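Local coordinates for protein putative tryptophan halogenase (Xanthomonas campestris pv. campestris, PDB 6Y1W) that is a flavin-dependent halogenase of the tryptophan halogenase family, probably binding FAD and thought to have monooxygenase activity, at residues Ser65-Thr68 and Phe69-Leu73; Ile75-Ala78 and Gln79-Ala83; Leu141-Arg144 and Ala145-Gly149; Pro490-Ala493 and Glu494-Arg498. All coordinates share one frame; numbering follows the deposited sequence.

All four contacts are local turns of helix, met along the chain in the order 1 to 4. Contacts 1 and 2 lie on the successive helices 65-73 and 77-83, centres 12 Å apart, joined by a probable hydrogen bond from I75 N to H70 O and by the H70 and F80 rings meeting edge-to-face. Contact 3, spanning helix 141-148 and the glycine that ends it, and contact 4, at the start of helix 492-499, have centres 14 Å apart and a probable bond from H492 N to G149 O. The nearest atoms of contacts 2 and 4 are about 4 Å apart, without touching. Side chains of contacts 2, 3 and 4 lie about 7 to 8 Å from that of K89, the predicted active-site lysine.

Contact 1. Residues Ser65-Thr68 and Phe69-Leu73; sequences SLVT and FHRLL
T68, F69 and L66 carry most of this contact within helix 65-73. The carbonyl oxygen of T68 takes the hydrogen bond of L72 N at 2.9 Å, and L72 CG also rests 3.3 Å from T68 O. T68 takes part chiefly through this carbonyl; its side chain comes no nearer to that of L72 than 4.4 Å, from T68 CG2 to L72 CG. On another flank L66 CD1 meets F69 CD2 at 3.9 Å, coming to the ring obliquely. Both side chains start with CG opposite the backbone nitrogen (chi1 -165° for L66 and -168° for F69), but the leucine methyl reaches forward while the phenyl ring runs on past it. This is the i to i+4 bonding of an alpha helix, made also by F69 N to S65 O, H70 N to L66 O and R71 N to V67 O, with contacts between residues three and four apart laid over it. The helix packs on helix 25-39 through F69 and on helix 350-363, where L66 touches I351, a residue predicted to bind FAD. One turn on from L66, the H70 ring lies with a face toward L66 O, which sits 3.7 Å above the ring plane and toward its rim, while L66 CG comes within 4.1 Å of H70 NE2. That nitrogen is hydrogen-bonded to Y170 OH, which helps fix the ring's rotation. Beside V67, R71, extended from CG to NE, runs in the same direction, and V67 CG1 lies over one face of its guanidinium, 3.8 Å from R71 NH2.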
loop_
_atom_site.group_PDB
_atom_site.type_symbol
_atom_site.label_atom_id
_atom_site.label_comp_id
_atom_site.label_asym_id
_atom_site.label_seq_id
_atom_site.Cartn_x
_atom_site.Cartn_y
_atom_site.Cartn_z
ATOM N N SER A 65 -11.726 -8.901 6.468
ATOM C CA SER A 65 -11.122 -8.098 7.530
ATOM C C SER A 65 -11.711 -8.415 8.904
ATOM O O SER A 65 -11.033 -8.200 9.918
ATOM C CB SER A 65 -11.271 -6.615 7.186
ATOM O OG SER A 65 -12.652 -6.277 7.058
ATOM N N LEU A 66 -12.961 -8.894 8.983
ATOM C CA LEU A 66 -13.509 -9.174 10.306
ATOM C C LEU A 66 -12.796 -10.360 10.944
ATOM O O LEU A 66 -12.747 -10.458 12.172
ATOM C CB LEU A 66 -15.012 -9.454 10.265
ATOM C CG LEU A 66 -15.722 -9.390 11.626
ATOM C CD1 LEU A 66 -15.737 -7.968 12.198
ATOM C CD2 LEU A 66 -17.165 -9.869 11.524
ATOM N N VAL A 67 -12.283 -11.291 10.137
ATOM C CA VAL A 67 -11.506 -12.398 10.696
ATOM C C VAL A 67 -10.290 -11.843 11.424
ATOM O O VAL A 67 -9.943 -12.269 12.537
ATOM C CB VAL A 67 -11.091 -13.383 9.588
ATOM C CG1 VAL A 67 -10.367 -14.597 10.189
ATOM C CG2 VAL A 67 -12.292 -13.851 8.793
ATOM N N THR A 68 -9.623 -10.881 10.803
ATOM C CA THR A 68 -8.499 -10.220 11.460
ATOM C C THR A 68 -8.931 -9.471 12.715
ATOM O O THR A 68 -8.220 -9.506 13.727
ATOM C CB THR A 68 -7.834 -9.279 10.458
ATOM O OG1 THR A 68 -7.375 -10.057 9.351
ATOM C CG2 THR A 68 -6.643 -8.545 11.103
ATOM N N PHE A 69 -10.047 -8.737 12.666
ATOM C CA PHE A 69 -10.543 -8.037 13.865
ATOM C C PHE A 69 -10.642 -8.986 15.067
ATOM O O PHE A 69 -10.232 -8.653 16.192
ATOM C CB PHE A 69 -11.938 -7.437 13.558
ATOM C CG PHE A 69 -12.457 -6.446 14.602
ATOM C CD1 PHE A 69 -11.762 -5.276 14.879
ATOM C CD2 PHE A 69 -13.670 -6.697 15.260
ATOM C CE1 PHE A 69 -12.291 -4.330 15.804
ATOM C CE2 PHE A 69 -14.194 -5.783 16.206
ATOM C CZ PHE A 69 -13.512 -4.604 16.460
ATOM N N HIS A 70 -11.187 -10.181 14.851
ATOM C CA HIS A 70 -11.348 -11.099 15.970
ATOM C C HIS A 70 -10.008 -11.651 16.425
ATOM O O HIS A 70 -9.839 -11.906 17.621
ATOM C CB HIS A 70 -12.335 -12.215 15.586
ATOM C CG HIS A 70 -13.722 -11.696 15.476
ATOM N ND1 HIS A 70 -14.767 -12.431 14.958
ATOM C CD2 HIS A 70 -14.250 -10.511 15.868
ATOM C CE1 HIS A 70 -15.873 -11.707 15.009
ATOM N NE2 HIS A 70 -15.589 -10.542 15.557
ATOM N N ARG A 71 -9.039 -11.767 15.518
ATOM C CA ARG A 71 -7.693 -12.124 15.949
ATOM C C ARG A 71 -7.086 -11.055 16.832
ATOM O O ARG A 71 -6.395 -11.376 17.806
ATOM C CB ARG A 71 -6.801 -12.371 14.744
ATOM C CG ARG A 71 -7.172 -13.643 14.098
ATOM C CD ARG A 71 -6.058 -14.206 13.257
ATOM N NE ARG A 71 -6.600 -15.407 12.645
ATOM C CZ ARG A 71 -6.764 -15.577 11.344
ATOM N NH1 ARG A 71 -6.397 -14.616 10.497
ATOM N NH2 ARG A 71 -7.297 -16.717 10.904
ATOM N N LEU A 72 -7.286 -9.778 16.484
ATOM C CA LEU A 72 -6.742 -8.710 17.325
ATOM C C LEU A 72 -7.390 -8.740 18.700
ATOM O O LEU A 72 -6.726 -8.500 19.714
ATOM C CB LEU A 72 -6.976 -7.322 16.692
ATOM C CG LEU A 72 -6.501 -7.137 15.252
ATOM C CD1 LEU A 72 -6.853 -5.732 14.753
ATOM C CD2 LEU A 72 -5.020 -7.423 15.113
ATOM N N LEU A 73 -8.692 -9.003 18.748
ATOM C CA LEU A 73 -9.413 -8.959 20.018
ATOM C C LEU A 73 -9.323 -10.287 20.760
ATOM O O LEU A 73 -9.785 -10.372 21.909
ATOM C CB LEU A 73 -10.888 -8.592 19.796
ATOM C CG LEU A 73 -11.206 -7.091 19.787
ATOM C CD1 LEU A 73 -10.358 -6.333 18.768
ATOM C CD2 LEU A 73 -12.715 -6.799 19.552
#

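Contact 2. Residues Ile75-Ala78 and Gln79-Ala83; sequences IDEA and QFMAA
D76 caps the N-terminus of helix 77-83, its carboxylate receiving the backbone N-H of Q79 at the N3 position. The bond from Q79 N to D76 OD2 is 2.9 Å long and fairly straight (153°). It reaches the oxygen on its anti side and 26° out of the carboxylate plane. With D76 CG trans to the backbone nitrogen (chi1 179°), the acid folds forward over the first turn, and OD2 also lies 3.5 Å from Q79 CB. A capping box would have the N3 side chain bond directly to the N-cap N-H; here a water comes between, accepting from D76 N at 2.9 Å and donating weakly to Q79 OE1. Around the cap I75, the residue before it, sets CG2 3.7 Å from F80 CB, an apolar pairing at the N' and N4 positions of a hydrophobic staple. The capping bond and the staple both join the residues before the helix to its first turn. Backbone bonding then takes over, F80 N reaching D76 O at 3.0 Å and M81 N reaching E77 O. I75 packs on F173 and F177 of helix 167-180, and the F80 ring meets Y163 edge-to-face. The E77 carboxylate is gripped by tyrosines Y161 and Y163 at OE2 and by H153 and Y499 at OE1, so four hydrogen bonds hold the carboxylate at the end of an extended chain. M81 runs alongside that chain in the same direction, with its sulfur atom SD 3.9 Å from E77 CG and its CG 3.3 Å from E77 O.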
loop_
_atom_site.group_PDB
_atom_site.type_symbol
_atom_site.label_atom_id
_atom_site.label_comp_id
_atom_site.label_asym_id
_atom_site.label_seq_id
_atom_site.Cartn_x
_atom_site.Cartn_y
_atom_site.Cartn_z
ATOM N N ILE A 75 -10.999 -13.000 20.022
ATOM C CA ILE A 75 -12.330 -13.581 20.013
ATOM C C ILE A 75 -12.256 -14.886 19.255
ATOM O O ILE A 75 -11.718 -14.916 18.145
ATOM C CB ILE A 75 -13.340 -12.616 19.364
ATOM C CG1 ILE A 75 -13.621 -11.498 20.352
ATOM C CG2 ILE A 75 -14.645 -13.372 18.900
ATOM C CD1 ILE A 75 -14.472 -10.378 19.752
ATOM N N ASP A 76 -12.733 -15.975 19.882
ATOM C CA ASP A 76 -12.708 -17.299 19.268
ATOM C C ASP A 76 -13.750 -17.401 18.163
ATOM O O ASP A 76 -14.940 -17.146 18.394
ATOM C CB ASP A 76 -12.988 -18.370 20.340
ATOM C CG ASP A 76 -13.009 -19.763 19.759
ATOM O OD1 ASP A 76 -11.918 -20.273 19.399
ATOM O OD2 ASP A 76 -14.107 -20.343 19.603
ATOM N N GLU A 77 -13.316 -17.847 16.981
ATOM C CA GLU A 77 -14.206 -17.834 15.817
ATOM C C GLU A 77 -15.410 -18.754 16.000
ATOM O O GLU A 77 -16.555 -18.336 15.775
ATOM C CB GLU A 77 -13.434 -18.223 14.568
ATOM C CG GLU A 77 -14.337 -18.274 13.355
ATOM C CD GLU A 77 -13.584 -18.667 12.104
ATOM O OE1 GLU A 77 -13.251 -19.862 11.975
ATOM O OE2 GLU A 77 -13.293 -17.750 11.281
ATOM N N ALA A 78 -15.194 -20.005 16.449
ATOM C CA ALA A 78 -16.338 -20.908 16.577
ATOM C C ALA A 78 -17.348 -20.403 17.620
ATOM O O ALA A 78 -18.561 -20.529 17.419
ATOM C CB ALA A 78 -15.863 -22.337 16.897
ATOM N N GLN A 79 -16.872 -19.820 18.731
ATOM C CA GLN A 79 -17.777 -19.303 19.756
ATOM C C GLN A 79 -18.583 -18.125 19.230
ATOM O O GLN A 79 -19.811 -18.063 19.393
ATOM C CB GLN A 79 -16.946 -18.913 20.981
ATOM C CG GLN A 79 -17.630 -18.198 22.098
ATOM C CD GLN A 79 -16.574 -17.600 23.042
ATOM O OE1 GLN A 79 -16.666 -16.447 23.449
ATOM N NE2 GLN A 79 -15.539 -18.382 23.340
ATOM N N PHE A 80 -17.895 -17.199 18.545
ATOM C CA PHE A 80 -18.566 -16.065 17.920
ATOM C C PHE A 80 -19.621 -16.531 16.908
ATOM O O PHE A 80 -20.738 -16.012 16.887
ATOM C CB PHE A 80 -17.492 -15.173 17.260
ATOM C CG PHE A 80 -17.935 -14.570 15.952
ATOM C CD1 PHE A 80 -18.950 -13.591 15.936
ATOM C CD2 PHE A 80 -17.364 -14.977 14.758
ATOM C CE1 PHE A 80 -19.387 -13.039 14.736
ATOM C CE2 PHE A 80 -17.796 -14.426 13.542
ATOM C CZ PHE A 80 -18.806 -13.492 13.534
ATOM N N MET A 81 -19.280 -17.513 16.049
ATOM C CA MET A 81 -20.220 -17.939 15.006
ATOM C C MET A 81 -21.448 -18.628 15.605
ATOM O O MET A 81 -22.592 -18.376 15.191
ATOM C CB MET A 81 -19.511 -18.864 14.020
ATOM C CG MET A 81 -18.510 -18.126 13.129
ATOM S SD MET A 81 -17.849 -19.177 11.823
ATOM C CE MET A 81 -19.289 -19.329 10.709
ATOM N N ALA A 82 -21.230 -19.509 16.582
ATOM C CA ALA A 82 -22.367 -20.171 17.210
ATOM C C ALA A 82 -23.264 -19.165 17.913
ATOM O O ALA A 82 -24.487 -19.316 17.907
ATOM C CB ALA A 82 -21.872 -21.196 18.231
ATOM N N ALA A 83 -22.677 -18.113 18.486
ATOM C CA ALA A 83 -23.454 -17.118 19.202
ATOM C C ALA A 83 -24.204 -16.166 18.286
ATOM O O ALA A 83 -25.136 -15.510 18.757
ATOM C CB ALA A 83 -22.530 -16.275 20.096
HETATM O O HOH W 1 -13.975 -15.707 22.485
#

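Contact 3. Residues Leu141-Arg144 and Ala145-Gly149; sequences LELR and AAQEG
R144 NH1 is shared by Q147 OE1 at 2.9 Å and E148 OE2 at 2.8 Å, an i to i+3 hydrogen bond and an i to i+4 salt bridge at the C-terminal end of helix 141-148. Both oxygens lie at the edge of the guanidinium, near its plane, but the groups that carry them are turned steeply: the Q147 amide by 70° and the E148 carboxylate by 78°. E148 offers the anti lone pair of OE2, and a weak second bond joins it to R144 NH2. A water accepting from R144 NH2 and donating to E148 OE2 closes the pair. The arginine doubles back at chi2 and chi3 to bring its head over the last turn, where E148 runs beside it. Further out, E483 of helix 468-486 forms a salt bridge with R144 NE, so acids of two helices probably share its charge. Q147 is backed by L143, whose own side chain packs on I105 and S107 of strand 102-107. After E148 the chain leaves the helix at G149, whose positive phi suits glycine. Over one face of the Q147 amide, L143 CD2 sits 3.7 Å from Q147 CD.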
loop_
_atom_site.group_PDB
_atom_site.type_symbol
_atom_site.label_atom_id
_atom_site.label_comp_id
_atom_site.label_asym_id
_atom_site.label_seq_id
_atom_site.Cartn_x
_atom_site.Cartn_y
_atom_site.Cartn_z
ATOM N N LEU A 141 -10.503 -21.123 -6.468
ATOM C CA LEU A 141 -11.071 -22.100 -5.527
ATOM C C LEU A 141 -12.282 -21.534 -4.786
ATOM O O LEU A 141 -13.322 -22.197 -4.660
ATOM C CB LEU A 141 -10.002 -22.530 -4.516
ATOM C CG LEU A 141 -10.494 -23.430 -3.370
ATOM C CD1 LEU A 141 -11.025 -24.766 -3.908
ATOM C CD2 LEU A 141 -9.405 -23.613 -2.280
ATOM N N GLU A 142 -12.158 -20.322 -4.245
ATOM C CA GLU A 142 -13.280 -19.795 -3.466
ATOM C C GLU A 142 -14.530 -19.687 -4.313
ATOM O O GLU A 142 -15.650 -19.939 -3.838
ATOM C CB GLU A 142 -12.920 -18.427 -2.872
ATOM C CG GLU A 142 -11.977 -18.531 -1.683
ATOM C CD GLU A 142 -10.489 -18.631 -2.069
ATOM O OE1 GLU A 142 -10.123 -18.797 -3.259
ATOM O OE2 GLU A 142 -9.655 -18.496 -1.148
ATOM N N LEU A 143 -14.365 -19.303 -5.578
ATOM C CA LEU A 143 -15.500 -19.209 -6.485
ATOM C C LEU A 143 -16.133 -20.582 -6.689
ATOM O O LEU A 143 -17.364 -20.725 -6.622
ATOM C CB LEU A 143 -15.068 -18.613 -7.838
ATOM C CG LEU A 143 -16.234 -18.263 -8.783
ATOM C CD1 LEU A 143 -15.879 -16.989 -9.616
ATOM C CD2 LEU A 143 -16.551 -19.438 -9.720
ATOM N N ARG A 144 -15.303 -21.604 -6.912
ATOM C CA ARG A 144 -15.855 -22.942 -7.067
ATOM C C ARG A 144 -16.542 -23.409 -5.779
ATOM O O ARG A 144 -17.548 -24.125 -5.835
ATOM C CB ARG A 144 -14.756 -23.914 -7.474
ATOM C CG ARG A 144 -14.270 -23.698 -8.918
ATOM C CD ARG A 144 -15.310 -24.151 -9.937
ATOM N NE ARG A 144 -15.458 -25.615 -9.811
ATOM C CZ ARG A 144 -16.611 -26.273 -9.694
ATOM N NH1 ARG A 144 -17.775 -25.635 -9.706
ATOM N NH2 ARG A 144 -16.602 -27.614 -9.579
ATOM N N ALA A 145 -16.026 -22.997 -4.611
ATOM C CA ALA A 145 -16.696 -23.354 -3.363
ATOM C C ALA A 145 -18.053 -22.665 -3.244
ATOM O O ALA A 145 -18.986 -23.196 -2.614
ATOM C CB ALA A 145 -15.805 -22.999 -2.173
ATOM N N ALA A 146 -18.184 -21.481 -3.837
ATOM C CA ALA A 146 -19.495 -20.845 -3.899
ATOM C C ALA A 146 -20.431 -21.649 -4.778
ATOM O O ALA A 146 -21.589 -21.859 -4.421
ATOM C CB ALA A 146 -19.366 -19.401 -4.427
ATOM N N GLN A 147 -19.938 -22.119 -5.925
ATOM C CA GLN A 147 -20.803 -22.860 -6.832
ATOM C C GLN A 147 -21.263 -24.172 -6.232
ATOM O O GLN A 147 -22.392 -24.599 -6.502
ATOM C CB GLN A 147 -20.082 -23.139 -8.144
ATOM C CG GLN A 147 -19.882 -21.830 -8.890
ATOM C CD GLN A 147 -19.188 -22.043 -10.235
ATOM O OE1 GLN A 147 -18.287 -22.863 -10.369
ATOM N NE2 GLN A 147 -19.597 -21.256 -11.233
ATOM N N GLU A 148 -20.394 -24.851 -5.491
ATOM C CA GLU A 148 -20.700 -26.201 -5.023
ATOM C C GLU A 148 -21.172 -26.245 -3.582
ATOM O O GLU A 148 -21.491 -27.338 -3.093
ATOM C CB GLU A 148 -19.472 -27.113 -5.162
ATOM C CG GLU A 148 -18.914 -27.215 -6.590
ATOM C CD GLU A 148 -19.917 -27.734 -7.577
ATOM O OE1 GLU A 148 -20.839 -28.487 -7.154
ATOM O OE2 GLU A 148 -19.797 -27.398 -8.788
ATOM N N GLY A 149 -21.171 -25.117 -2.872
ATOM C CA GLY A 149 -21.696 -25.103 -1.506
ATOM C C GLY A 149 -20.843 -25.840 -0.495
ATOM O O GLY A 149 -21.380 -26.513 0.409
HETATM O O HOH W 2 -18.745 -29.569 -10.582
#

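Contact 4. Residues Pro490-Ala493 and Glu494-Arg498; sequences PPHA and EFLRR
L496 packs on the imidazole of H492 one turn before it in helix 492-499. From the start of its side chain, L496 CB lies 3.6 Å from H492 O, the same oxygen that takes the L496 N-H at 2.9 Å. L496 CG rests still closer to that oxygen, 3.2 Å away, and 3.7 Å from H492 CD2. Here the chain branches: L496 CD2 passes the ring near H492 NE2, whereas L496 CD1 lies over one face, 3.8 Å from the ring centroid and 18° off the normal, a CH-pi contact shifted toward the rim. In H492, CG stands opposite the backbone nitrogen (chi1 -168°), which turns the ring outward from the helix to meet the methyl that L496 reaches back toward the preceding turn. The turn belongs to the start of the helix. P491 occupies the N-cap position, and its carbonyl takes F495 N at 3.1 Å, while its ring, at CD, lies 3.5 Å from E494 OE2. P490 CG touches F495 CB at 4.0 Å and lies close to R498 NH1. The guanidinium of R497 sets a face over A493 O. Outside this turn, H492 ND1 bonds to P260 O and NE2 to F88 N, the latter on strand 87-89, which ends at K89, the predicted active-site lysine. Because the carbonyl must accept and the backbone N-H must donate, these partners are consistent with a neutral ring protonated at ND1, both nitrogens engaged by backbone groups and one face covered by the leucine methyl.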
loop_
_atom_site.group_PDB
_atom_site.type_symbol
_atom_site.label_atom_id
_atom_site.label_comp_id
_atom_site.label_asym_id
_atom_site.label_seq_id
_atom_site.Cartn_x
_atom_site.Cartn_y
_atom_site.Cartn_z
ATOM N N PRO A 490 -15.872 -30.323 2.673
ATOM C CA PRO A 490 -17.199 -30.926 2.907
ATOM C C PRO A 490 -18.320 -29.976 2.546
ATOM O O PRO A 490 -18.086 -28.755 2.419
ATOM C CB PRO A 490 -17.202 -31.196 4.417
ATOM C CG PRO A 490 -16.364 -30.055 4.967
ATOM C CD PRO A 490 -15.252 -29.859 3.926
ATOM N N PRO A 491 -19.544 -30.480 2.438
ATOM C CA PRO A 491 -20.713 -29.591 2.351
ATOM C C PRO A 491 -20.745 -28.605 3.522
ATOM O O PRO A 491 -20.412 -28.946 4.658
ATOM C CB PRO A 491 -21.907 -30.559 2.394
ATOM C CG PRO A 491 -21.320 -31.897 1.956
ATOM C CD PRO A 491 -19.920 -31.913 2.464
ATOM N N HIS A 492 -21.143 -27.356 3.214
ATOM C CA HIS A 492 -21.182 -26.270 4.206
ATOM C C HIS A 492 -21.902 -26.696 5.484
ATOM O O HIS A 492 -21.444 -26.423 6.600
ATOM C CB HIS A 492 -21.904 -25.077 3.570
ATOM C CG HIS A 492 -21.794 -23.786 4.334
ATOM N ND1 HIS A 492 -22.591 -22.701 4.028
ATOM C CD2 HIS A 492 -20.963 -23.383 5.322
ATOM C CE1 HIS A 492 -22.284 -21.697 4.837
ATOM N NE2 HIS A 492 -21.283 -22.073 5.613
ATOM N N ALA A 493 -23.061 -27.306 5.325
ATOM C CA ALA A 493 -23.882 -27.675 6.471
ATOM C C ALA A 493 -23.175 -28.691 7.348
ATOM O O ALA A 493 -23.280 -28.630 8.575
ATOM C CB ALA A 493 -25.217 -28.251 6.001
ATOM N N GLU A 494 -22.446 -29.634 6.737
ATOM C CA GLU A 494 -21.715 -30.604 7.543
ATOM C C GLU A 494 -20.604 -29.928 8.330
ATOM O O GLU A 494 -20.380 -30.239 9.510
ATOM C CB GLU A 494 -21.152 -31.708 6.647
ATOM C CG GLU A 494 -22.194 -32.754 6.329
ATOM C CD GLU A 494 -21.746 -33.719 5.260
ATOM O OE1 GLU A 494 -22.628 -34.215 4.515
ATOM O OE2 GLU A 494 -20.519 -33.982 5.183
ATOM N N PHE A 495 -19.909 -28.976 7.710
ATOM C CA PHE A 495 -18.863 -28.285 8.433
ATOM C C PHE A 495 -19.439 -27.458 9.581
ATOM O O PHE A 495 -18.907 -27.482 10.691
ATOM C CB PHE A 495 -18.037 -27.411 7.474
ATOM C CG PHE A 495 -16.806 -26.890 8.121
ATOM C CD1 PHE A 495 -15.701 -27.730 8.310
ATOM C CD2 PHE A 495 -16.761 -25.602 8.618
ATOM C CE1 PHE A 495 -14.560 -27.258 8.971
ATOM C CE2 PHE A 495 -15.637 -25.133 9.279
ATOM C CZ PHE A 495 -14.524 -25.961 9.461
ATOM N N LEU A 496 -20.540 -26.734 9.335
ATOM C CA LEU A 496 -21.154 -25.941 10.399
ATOM C C LEU A 496 -21.558 -26.814 11.587
ATOM O O LEU A 496 -21.326 -26.459 12.743
ATOM C CB LEU A 496 -22.376 -25.206 9.862
ATOM C CG LEU A 496 -22.090 -24.158 8.764
ATOM C CD1 LEU A 496 -23.404 -23.751 8.119
ATOM C CD2 LEU A 496 -21.436 -22.924 9.454
ATOM N N ARG A 497 -22.205 -27.937 11.297
ATOM C CA ARG A 497 -22.670 -28.811 12.369
ATOM C C ARG A 497 -21.521 -29.262 13.262
ATOM O O ARG A 497 -21.707 -29.438 14.476
ATOM C CB ARG A 497 -23.358 -30.028 11.775
ATOM C CG ARG A 497 -24.849 -29.828 11.578
ATOM C CD ARG A 497 -25.549 -31.156 11.325
ATOM N NE ARG A 497 -25.303 -31.652 9.974
ATOM C CZ ARG A 497 -26.018 -31.295 8.912
ATOM N NH1 ARG A 497 -27.020 -30.430 9.057
ATOM N NH2 ARG A 497 -25.732 -31.799 7.714
ATOM N N ARG A 498 -20.340 -29.492 12.678
ATOM C CA ARG A 498 -19.195 -29.941 13.471
ATOM C C ARG A 498 -18.397 -28.804 14.095
ATOM O O ARG A 498 -17.784 -28.995 15.157
ATOM C CB ARG A 498 -18.231 -30.776 12.610
ATOM C CG ARG A 498 -18.884 -31.883 11.813
ATOM C CD ARG A 498 -17.844 -32.843 11.220
ATOM N NE ARG A 498 -16.903 -32.188 10.307
ATOM C CZ ARG A 498 -16.723 -32.545 9.035
ATOM N NH1 ARG A 498 -15.844 -31.897 8.276
ATOM N NH2 ARG A 498 -17.422 -33.551 8.517
#